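Local structure of insulinase family protease (Yersinia pestis, 3GO9) at residues A[292-295]-A[296-299]; A[300-303]-A[304-308]; A[366-369]-A[370-373]; A[428-431]-A[432-435]. The protein probably acts as a peptidase of the insulinase (M16) family, whose active members are zinc metalloproteases that hydrolyse peptides. One frame throughout, in Å; residues are numbered along the deposited sequence.

Contact 1 of 4, residues A[292-295]-A[296-299]; sequences SDLA and REAL. With PEG (di(hydroxyethyl)ether), chain H.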
loop_
_atom_site.group_PDB
_atom_site.type_symbol
_atom_site.label_atom_id
_atom_site.label_comp_id
_atom_site.label_asym_id
_atom_site.label_seq_id
_atom_site.Cartn_x
_atom_site.Cartn_y
_atom_site.Cartn_z
ATOM N N SER A 292 0.297 -19.311 -5.245
ATOM C CA SER A 292 0.594 -18.351 -6.316
ATOM C C SER A 292 1.758 -17.451 -5.914
ATOM O O SER A 292 2.719 -17.265 -6.702
ATOM C CB SER A 292 -0.627 -17.520 -6.604
ATOM O OG SER A 292 -1.566 -18.336 -7.255
ATOM N N ASP A 293 1.698 -16.898 -4.702
ATOM C CA ASP A 293 2.765 -16.039 -4.154
ATOM C C ASP A 293 4.107 -16.776 -4.127
ATOM O O ASP A 293 5.143 -16.215 -4.481
ATOM C CB ASP A 293 2.345 -15.615 -2.742
ATOM C CG ASP A 293 3.451 -14.927 -1.925
ATOM O OD1 ASP A 293 3.854 -13.830 -2.286
ATOM O OD2 ASP A 293 3.836 -15.463 -0.839
ATOM N N LEU A 294 4.090 -18.039 -3.690
ATOM C CA LEU A 294 5.338 -18.782 -3.553
ATOM C C LEU A 294 5.957 -19.089 -4.934
ATOM O O LEU A 294 7.194 -19.107 -5.040
ATOM C CB LEU A 294 5.177 -20.022 -2.693
ATOM C CG LEU A 294 6.457 -20.814 -2.433
ATOM C CD1 LEU A 294 7.514 -19.982 -1.741
ATOM C CD2 LEU A 294 6.122 -22.064 -1.621
ATOM N N ALA A 295 5.124 -19.380 -5.927
ATOM C CA ALA A 295 5.611 -19.591 -7.315
ATOM C C ALA A 295 6.327 -18.316 -7.799
ATOM O O ALA A 295 7.403 -18.384 -8.357
ATOM C CB ALA A 295 4.474 -19.938 -8.241
ATOM N N ARG A 296 5.722 -17.161 -7.550
ATOM C CA ARG A 296 6.338 -15.884 -7.907
ATOM C C ARG A 296 7.665 -15.700 -7.189
ATOM O O ARG A 296 8.668 -15.305 -7.798
ATOM C CB ARG A 296 5.375 -14.716 -7.623
ATOM C CG ARG A 296 4.182 -14.706 -8.549
ATOM C CD ARG A 296 3.279 -13.478 -8.362
ATOM N NE ARG A 296 2.449 -13.515 -7.147
ATOM C CZ ARG A 296 1.157 -13.831 -7.128
ATOM N NH1 ARG A 296 0.531 -14.209 -8.232
ATOM N NH2 ARG A 296 0.491 -13.828 -5.979
ATOM N N GLU A 297 7.693 -16.019 -5.901
ATOM C CA GLU A 297 8.880 -15.879 -5.128
ATOM C C GLU A 297 9.966 -16.851 -5.618
ATOM O O GLU A 297 11.153 -16.477 -5.755
ATOM C CB GLU A 297 8.555 -16.082 -3.653
ATOM C CG GLU A 297 9.673 -15.834 -2.737
ATOM C CD GLU A 297 9.346 -16.175 -1.321
ATOM O OE1 GLU A 297 10.291 -16.361 -0.557
ATOM O OE2 GLU A 297 8.161 -16.261 -0.963
ATOM N N ALA A 298 9.540 -18.060 -5.973
ATOM C CA ALA A 298 10.467 -19.106 -6.389
ATOM C C ALA A 298 11.184 -18.670 -7.665
ATOM O O ALA A 298 12.386 -18.869 -7.811
ATOM C CB ALA A 298 9.669 -20.388 -6.705
ATOM N N LEU A 299 10.425 -18.094 -8.573
ATOM C CA LEU A 299 10.933 -17.719 -9.862
ATOM C C LEU A 299 11.922 -16.598 -9.671
ATOM O O LEU A 299 13.004 -16.626 -10.279
ATOM C CB LEU A 299 9.805 -17.373 -10.805
ATOM C CG LEU A 299 9.463 -16.014 -11.352
ATOM C CD1 LEU A 299 10.627 -15.095 -11.562
ATOM C CD2 LEU A 299 8.777 -16.292 -12.657
HETATM C C1 PEG H . 3.057 -12.349 -4.495
HETATM O O1 PEG H . 2.040 -13.233 -4.064
HETATM C C2 PEG H . 2.665 -10.979 -3.992
HETATM O O2 PEG H . 1.463 -10.930 -3.258
HETATM C C3 PEG H . 0.539 -9.945 -3.765
HETATM C C4 PEG H . -0.091 -10.294 -5.123
HETATM O O4 PEG H . 0.147 -9.239 -6.092
#
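The carbonyl oxygen of S292 is gripped from its own helix and from a neighbouring one. R296 N donates to S292 O over 3.1 Å with an N-H...O angle of 165°, and Q434 of helix 424-435 brings its NE2 as a second donor. The R296 side chain doubles back over the same carbonyl: CG sits beside the backbone N (chi1 -69°), which puts R296 CG 3.5 Å from S292 O. A bend at chi3 then swings the guanidinium above S292 O, which lies 3.7 Å from the guanidinium plane and over its centre. That placement belongs to one of two conformers of R296, and a diethylene glycol oxygen modelled at R296 NH2 and D293 OD1 overlaps D293, so its bonds are doubtful. These turns belong to the long α-helix 283-309, which lies against the five-stranded sheet of the second M16 half and is packed against by helices 362-377 and 424-435. A295 and A298 suit their buried places because a bare CB lets helices 424-435 and 362-377 come close. L294 fills the interface with helix 362-377, and its CD1 also lies 3.9 Å from E297 OE2. One turn apart, D293 OD2 and E297 OE2 are 4.4 Å from each other, a like-charged pair whose repulsion is probably eased by the salt bridge between E297 OE1 and K372 NZ.

Contact 2 of 4, residues A[300-303]-A[304-308]; sequences FWHI and KQVLE. With ZN (zinc ion), chain D.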
loop_
_atom_site.group_PDB
_atom_site.type_symbol
_atom_site.label_atom_id
_atom_site.label_comp_id
_atom_site.label_asym_id
_atom_site.label_seq_id
_atom_site.Cartn_x
_atom_site.Cartn_y
_atom_site.Cartn_z
ATOM N N PHE A 300 11.616 -15.647 -8.792
ATOM C CA PHE A 300 12.538 -14.536 -8.649
ATOM C C PHE A 300 13.814 -14.993 -7.993
ATOM O O PHE A 300 14.944 -14.642 -8.398
ATOM C CB PHE A 300 11.961 -13.381 -7.875
ATOM C CG PHE A 300 12.845 -12.199 -7.925
ATOM C CD1 PHE A 300 13.118 -11.590 -9.158
ATOM C CD2 PHE A 300 13.470 -11.739 -6.790
ATOM C CE1 PHE A 300 13.951 -10.522 -9.234
ATOM C CE2 PHE A 300 14.315 -10.628 -6.875
ATOM C CZ PHE A 300 14.528 -10.022 -8.105
ATOM N N TRP A 301 13.633 -15.827 -6.991
ATOM C CA TRP A 301 14.712 -16.451 -6.288
ATOM C C TRP A 301 15.666 -17.223 -7.235
ATOM O O TRP A 301 16.879 -17.062 -7.160
ATOM C CB TRP A 301 14.080 -17.378 -5.268
ATOM C CG TRP A 301 14.959 -18.286 -4.630
ATOM C CD1 TRP A 301 15.873 -18.000 -3.670
ATOM C CD2 TRP A 301 15.012 -19.714 -4.835
ATOM N NE1 TRP A 301 16.504 -19.151 -3.273
ATOM C CE2 TRP A 301 15.994 -20.216 -3.969
ATOM C CE3 TRP A 301 14.315 -20.610 -5.670
ATOM C CZ2 TRP A 301 16.325 -21.572 -3.918
ATOM C CZ3 TRP A 301 14.642 -21.952 -5.614
ATOM C CH2 TRP A 301 15.643 -22.422 -4.741
ATOM N N HIS A 302 15.084 -18.007 -8.128
ATOM C CA HIS A 302 15.856 -18.840 -9.056
ATOM C C HIS A 302 16.648 -17.972 -10.022
ATOM O O HIS A 302 17.831 -18.243 -10.259
ATOM C CB HIS A 302 14.933 -19.681 -9.875
ATOM C CG HIS A 302 15.628 -20.503 -10.894
ATOM N ND1 HIS A 302 16.201 -21.708 -10.584
ATOM C CD2 HIS A 302 15.825 -20.314 -12.220
ATOM C CE1 HIS A 302 16.769 -22.210 -11.670
ATOM N NE2 HIS A 302 16.565 -21.380 -12.675
ATOM N N ILE A 303 15.989 -16.973 -10.595
ATOM C CA ILE A 303 16.661 -16.061 -11.553
ATOM C C ILE A 303 17.781 -15.318 -10.833
ATOM O O ILE A 303 18.891 -15.203 -11.369
ATOM C CB ILE A 303 15.712 -15.106 -12.293
ATOM C CG1 ILE A 303 14.648 -15.869 -13.106
ATOM C CG2 ILE A 303 16.509 -14.153 -13.234
ATOM C CD1 ILE A 303 13.544 -14.975 -13.604
ATOM N N LYS A 304 17.540 -14.846 -9.611
ATOM C CA LYS A 304 18.587 -14.169 -8.873
ATOM C C LYS A 304 19.780 -15.049 -8.656
ATOM O O LYS A 304 20.910 -14.570 -8.778
ATOM C CB LYS A 304 18.088 -13.724 -7.496
ATOM C CG LYS A 304 17.205 -12.523 -7.523
ATOM C CD LYS A 304 17.350 -11.740 -6.204
ATOM C CE LYS A 304 17.191 -12.615 -4.939
ATOM N NZ LYS A 304 18.510 -13.158 -4.447
ATOM N N GLN A 305 19.545 -16.307 -8.299
ATOM C CA GLN A 305 20.653 -17.223 -8.053
ATOM C C GLN A 305 21.430 -17.451 -9.345
ATOM O O GLN A 305 22.655 -17.537 -9.300
ATOM C CB GLN A 305 20.207 -18.599 -7.560
ATOM C CG GLN A 305 19.190 -18.580 -6.459
ATOM C CD GLN A 305 19.355 -19.733 -5.522
ATOM O OE1 GLN A 305 18.947 -20.871 -5.827
ATOM N NE2 GLN A 305 19.961 -19.460 -4.355
ATOM N N VAL A 306 20.714 -17.642 -10.459
ATOM C CA VAL A 306 21.378 -17.909 -11.761
ATOM C C VAL A 306 22.231 -16.707 -12.100
ATOM O O VAL A 306 23.349 -16.857 -12.601
ATOM C CB VAL A 306 20.350 -18.162 -12.884
ATOM C CG1 VAL A 306 21.048 -18.267 -14.242
ATOM C CG2 VAL A 306 19.558 -19.455 -12.630
ATOM N N LEU A 307 21.707 -15.505 -11.880
ATOM C CA LEU A 307 22.479 -14.276 -12.134
ATOM C C LEU A 307 23.752 -14.183 -11.267
ATOM O O LEU A 307 24.831 -13.809 -11.774
ATOM C CB LEU A 307 21.612 -13.039 -11.944
ATOM C CG LEU A 307 22.236 -11.685 -12.261
ATOM C CD1 LEU A 307 22.887 -11.642 -13.664
ATOM C CD2 LEU A 307 21.161 -10.577 -12.105
ATOM N N GLU A 308 23.652 -14.535 -9.980
ATOM C CA GLU A 308 24.828 -14.499 -9.093
ATOM C C GLU A 308 25.900 -15.460 -9.607
ATOM O O GLU A 308 27.102 -15.191 -9.517
ATOM C CB GLU A 308 24.432 -14.774 -7.619
ATOM C CG GLU A 308 24.645 -16.194 -7.075
ATOM C CD GLU A 308 23.743 -16.527 -5.886
ATOM O OE1 GLU A 308 22.659 -15.911 -5.732
ATOM O OE2 GLU A 308 24.110 -17.431 -5.106
HETATM ZN ZN ZN D . 17.247 -21.399 -14.585
HETATM O O HOH W 1 16.159 -22.646 -15.686
#
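K304 crosses the face of the F300 ring at a slant, one turn later in helix 283-309. Its CB lies 3.4 Å from F300 O, the carbonyl that also receives the K304 backbone N-H. With chi1 at -76°, CG is set beside the backbone N and hangs over the phenyl face, 3.8 Å from the ring centroid in a CH-pi contact that sits toward the rim. K304 CD continues outward to 3.3 Å from F300 CE2. CE only skirts that same ring atom, and bends at chi3 and chi4 carry NZ away from the ring. Lysine fits such an exposed site: its methylenes cover an aromatic while the charge stays at the surface. Q305 treats W301 in a related way. The amide stacks on the indole with planes 29° apart, though its placement is less sure because Q305 CG is modelled too close to W301 O. On a third side of the helix V306 CG2 stands over the imidazole face of H302, 3.9 Å from the ring centroid. Imidazole suits this position because H302 NE2 binds a zinc ion at 2.0 Å, with a water and E351 as further ligands; the methyl covers part of one ring face. Helix 341-358, which supplies E351, flanks H302 and V306, helix 362-377 meets W301, and strand 316-324 receives F300, I303 and L307 through L317.

Contact 3 of 4, residues A[366-369]-A[370-373]; sequences DALM and TQKN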
loop_
_atom_site.group_PDB
_atom_site.type_symbol
_atom_site.label_atom_id
_atom_site.label_comp_id
_atom_site.label_asym_id
_atom_site.label_seq_id
_atom_site.Cartn_x
_atom_site.Cartn_y
_atom_site.Cartn_z
ATOM N N ASP A 366 13.438 -28.363 -2.531
ATOM C CA ASP A 366 13.766 -28.707 -1.155
ATOM C C ASP A 366 14.515 -27.568 -0.447
ATOM O O ASP A 366 14.234 -27.295 0.723
ATOM C CB ASP A 366 14.602 -30.009 -1.135
ATOM C CG ASP A 366 13.802 -31.242 -1.588
ATOM O OD1 ASP A 366 12.579 -31.171 -1.786
ATOM O OD2 ASP A 366 14.391 -32.320 -1.758
ATOM N N ALA A 367 15.425 -26.891 -1.169
ATOM C CA ALA A 367 16.122 -25.704 -0.667
ATOM C C ALA A 367 15.146 -24.575 -0.294
ATOM O O ALA A 367 15.221 -23.973 0.812
ATOM C CB ALA A 367 17.164 -25.180 -1.720
ATOM N N LEU A 368 14.239 -24.315 -1.232
ATOM C CA LEU A 368 13.212 -23.309 -1.049
ATOM C C LEU A 368 12.373 -23.619 0.181
ATOM O O LEU A 368 12.149 -22.722 1.032
ATOM C CB LEU A 368 12.354 -23.192 -2.308
ATOM C CG LEU A 368 11.232 -22.134 -2.290
ATOM C CD1 LEU A 368 11.757 -20.721 -2.165
ATOM C CD2 LEU A 368 10.368 -22.290 -3.525
HETATM N N MSE A 369 11.917 -24.866 0.301
HETATM C CA MSE A 369 11.022 -25.197 1.388
HETATM C C MSE A 369 11.733 -25.171 2.749
HETATM O O MSE A 369 11.145 -24.761 3.730
HETATM C CB MSE A 369 10.294 -26.512 1.085
HETATM C CG MSE A 369 9.627 -26.480 -0.317
HETATM SE SE MSE A 369 8.339 -25.017 -0.445
HETATM C CE MSE A 369 7.171 -26.134 0.643
ATOM N N THR A 370 13.009 -25.573 2.805
ATOM C CA THR A 370 13.789 -25.397 4.048
ATOM C C THR A 370 13.814 -23.907 4.468
ATOM O O THR A 370 13.644 -23.550 5.658
ATOM C CB THR A 370 15.235 -25.974 3.856
ATOM O OG1 THR A 370 15.135 -27.381 3.630
ATOM C CG2 THR A 370 16.126 -25.735 5.065
ATOM N N GLN A 371 14.007 -23.045 3.477
ATOM C CA GLN A 371 14.070 -21.618 3.690
ATOM C C GLN A 371 12.716 -21.082 4.164
ATOM O O GLN A 371 12.617 -20.292 5.114
ATOM C CB GLN A 371 14.531 -20.932 2.398
ATOM C CG GLN A 371 14.373 -19.392 2.294
ATOM C CD GLN A 371 14.820 -18.846 0.906
ATOM O OE1 GLN A 371 14.162 -17.963 0.318
ATOM N NE2 GLN A 371 15.933 -19.385 0.382
ATOM N N LYS A 372 11.637 -21.540 3.550
ATOM C CA LYS A 372 10.322 -20.994 3.958
ATOM C C LYS A 372 9.932 -21.511 5.337
ATOM O O LYS A 372 9.310 -20.816 6.131
ATOM C CB LYS A 372 9.246 -21.366 2.911
ATOM C CG LYS A 372 9.451 -20.803 1.496
ATOM C CD LYS A 372 9.812 -19.318 1.398
ATOM C CE LYS A 372 8.730 -18.427 1.899
ATOM N NZ LYS A 372 9.158 -17.007 1.764
ATOM N N ASN A 373 10.320 -22.741 5.629
ATOM C CA ASN A 373 10.098 -23.319 6.954
ATOM C C ASN A 373 10.920 -22.589 8.017
ATOM O O ASN A 373 10.441 -22.339 9.140
ATOM C CB ASN A 373 10.386 -24.841 6.961
ATOM C CG ASN A 373 9.128 -25.682 6.600
ATOM O OD1 ASN A 373 8.068 -25.556 7.243
ATOM N ND2 ASN A 373 9.252 -26.529 5.584
#
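T370 lays its side chain over the carbonyl of D366, one turn back in helix 362-377. OG1 is turned beside the backbone N (chi1 -64°), and from there T370 OG1 donates to D366 O over 3.0 Å while T370 N reaches that same oxygen by the ordinary helical bond. The two donors come in from opposite faces of the carbonyl plane, so the N-H and the O-H do not compete for the same approach. A short β-hydroxyl therefore suits this exposed position: it finds an acceptor in its own helix. N373 repeats the theme on M369 O less firmly, with N373 ND2 at 3.2 Å and a bent N-H...O angle of 125°, a weak bond beside that of its backbone N. The other half of the amide, OD1, is engaged by Q416. K372 curls instead of reaching straight out: successive bends at chi2 and chi3 fold the chain, and K372 CG lies 3.3 Å from L368 O, with K372 CD 4.3 Å from L368 CD1. The ammonium group ends on Q375 OE1 as well as on E297 of helix 283-309. L368 and M369, a methionine present as selenomethionine, face helices 283-309 and 408-421. Chemically, T370 and N373 return side-chain donors to carbonyls of their own helix, L368 and M369 offer hydrocarbon and selenium to neighbouring helices, and the buried lysine charge is probably stabilised by E297.

Contact 4 of 4, residues A[428-431]-A[432-435]; sequences NREL and KQQL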
loop_
_atom_site.group_PDB
_atom_site.type_symbol
_atom_site.label_atom_id
_atom_site.label_comp_id
_atom_site.label_asym_id
_atom_site.label_seq_id
_atom_site.Cartn_x
_atom_site.Cartn_y
_atom_site.Cartn_z
ATOM N N ASN A 428 5.421 -26.492 -9.405
ATOM C CA ASN A 428 5.764 -26.379 -10.837
ATOM C C ASN A 428 4.562 -26.133 -11.755
ATOM O O ASN A 428 4.663 -25.414 -12.762
ATOM C CB ASN A 428 6.568 -27.620 -11.274
ATOM C CG ASN A 428 7.996 -27.547 -10.846
ATOM O OD1 ASN A 428 8.438 -26.510 -10.374
ATOM N ND2 ASN A 428 8.746 -28.664 -10.992
ATOM N N ARG A 429 3.417 -26.738 -11.456
ATOM C CA ARG A 429 2.203 -26.435 -12.206
ATOM C C ARG A 429 1.815 -24.971 -12.094
ATOM O O ARG A 429 1.434 -24.381 -13.094
ATOM C CB ARG A 429 1.047 -27.310 -11.756
ATOM C CG ARG A 429 -0.272 -27.024 -12.433
ATOM C CD ARG A 429 -0.213 -27.274 -13.927
ATOM N NE ARG A 429 0.101 -28.698 -14.223
ATOM C CZ ARG A 429 0.269 -29.231 -15.437
ATOM N NH1 ARG A 429 0.158 -28.516 -16.553
ATOM N NH2 ARG A 429 0.531 -30.542 -15.533
ATOM N N GLU A 430 1.889 -24.431 -10.876
ATOM C CA GLU A 430 1.581 -23.007 -10.601
ATOM C C GLU A 430 2.555 -22.128 -11.414
ATOM O O GLU A 430 2.135 -21.192 -12.127
ATOM C CB GLU A 430 1.692 -22.752 -9.108
ATOM C CG GLU A 430 1.355 -21.371 -8.666
ATOM C CD GLU A 430 -0.086 -20.987 -8.854
ATOM O OE1 GLU A 430 -0.963 -21.820 -8.584
ATOM O OE2 GLU A 430 -0.338 -19.810 -9.249
ATOM N N LEU A 431 3.820 -22.483 -11.404
ATOM C CA LEU A 431 4.803 -21.754 -12.214
ATOM C C LEU A 431 4.444 -21.780 -13.699
ATOM O O LEU A 431 4.523 -20.743 -14.399
ATOM C CB LEU A 431 6.214 -22.332 -12.019
ATOM C CG LEU A 431 7.030 -21.859 -10.854
ATOM C CD1 LEU A 431 8.218 -22.803 -10.661
ATOM C CD2 LEU A 431 7.465 -20.385 -11.041
ATOM N N LYS A 432 4.090 -22.969 -14.185
ATOM C CA LYS A 432 3.754 -23.130 -15.577
ATOM C C LYS A 432 2.541 -22.262 -15.905
ATOM O O LYS A 432 2.523 -21.553 -16.901
ATOM C CB LYS A 432 3.460 -24.597 -15.886
ATOM C CG LYS A 432 3.116 -24.800 -17.363
ATOM C CD LYS A 432 2.729 -26.196 -17.766
ATOM C CE LYS A 432 3.842 -27.182 -17.560
ATOM N NZ LYS A 432 4.961 -27.005 -18.489
ATOM N N GLN A 433 1.520 -22.329 -15.051
ATOM C CA GLN A 433 0.281 -21.561 -15.266
ATOM C C GLN A 433 0.519 -20.044 -15.300
ATOM O O GLN A 433 0.092 -19.367 -16.227
ATOM C CB GLN A 433 -0.745 -21.916 -14.212
ATOM C CG GLN A 433 -1.371 -23.256 -14.488
ATOM C CD GLN A 433 -2.061 -23.883 -13.298
ATOM O OE1 GLN A 433 -1.906 -23.460 -12.135
ATOM N NE2 GLN A 433 -2.831 -24.966 -13.587
ATOM N N GLN A 434 1.260 -19.551 -14.327
ATOM C CA GLN A 434 1.608 -18.127 -14.258
ATOM C C GLN A 434 2.373 -17.669 -15.492
ATOM O O GLN A 434 2.088 -16.634 -16.088
ATOM C CB GLN A 434 2.450 -17.839 -13.030
ATOM C CG GLN A 434 1.605 -17.704 -11.815
ATOM C CD GLN A 434 2.412 -17.473 -10.572
ATOM O OE1 GLN A 434 3.610 -17.184 -10.635
ATOM N NE2 GLN A 434 1.761 -17.595 -9.422
ATOM N N LEU A 435 3.335 -18.462 -15.897
ATOM C CA LEU A 435 4.192 -18.056 -16.996
ATOM C C LEU A 435 3.580 -18.357 -18.350
ATOM O O LEU A 435 4.182 -18.010 -19.375
ATOM C CB LEU A 435 5.549 -18.702 -16.886
ATOM C CG LEU A 435 6.359 -18.229 -15.682
ATOM C CD1 LEU A 435 7.605 -19.068 -15.595
ATOM C CD2 LEU A 435 6.701 -16.763 -15.777
#
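R429 and Q433 lie one turn apart on the amphipathic α-helix 424-435, and the amide end of Q433 rests against the methylenes of R429, Q433 NE2 lying 3.5 Å from R429 CG. The guanidinium and amide planes are inclined to each other. The two chains slant across one another, and bends at chi2 and chi3 fold the arginine so that R429 NH1 comes within 3.7 Å of K432 CD. K432 itself points its NZ elsewhere, to the carbonyls of R356 and A357 close to the C-terminal end of helix 341-358, where carbonyls are often left for outside donors. E430 meets two glutamines steeply. Its carboxylate is 84° from the amide of Q433, with E430 OE1 and Q433 OE1 4.0 Å apart, and 73° from that of Q434. In one of its two conformers, Q434 makes a weak bond of 3.1 Å from NE2 to E430 OE2, the N-H...O angle being 133°; the same NE2 also donates to S292 O of helix 283-309. E430 is bent at chi2, which swings OE2 toward Q434 and toward the S292 hydroxyl; a carboxylate is apt here because it can accept from both. On the buried side L431 and L435 provide branched hydrocarbon, toward helices 283-309 and 341-358 respectively. L435 also folds back over the chain, its CG lying 3.4 Å from L431 O, the carbonyl that accepts the L435 backbone N-H.

How the contacts relate
Contacts 1 and 2 follow one another on helix 283-309; contact 3 lies farther along on helix 362-377, and contact 4 last, on helix 424-435. Each joins successive turns of one helix, so none closes a long loop, and none nests in or crosses another. Helix 283-309 ties the set together. Through contact 1 it meets both later helices: A298 CB packs 3.8 Å from L368 CD2 of contact 3, and A295 O lies 3.3 Å from L431 CD2 of contact 4. Contact 2 touches contact 3 through W301 and L368 but not contact 4, about 7 Å away at the nearest atoms. Contacts 3 and 4 likewise stay about 7 Å apart at their nearest atoms.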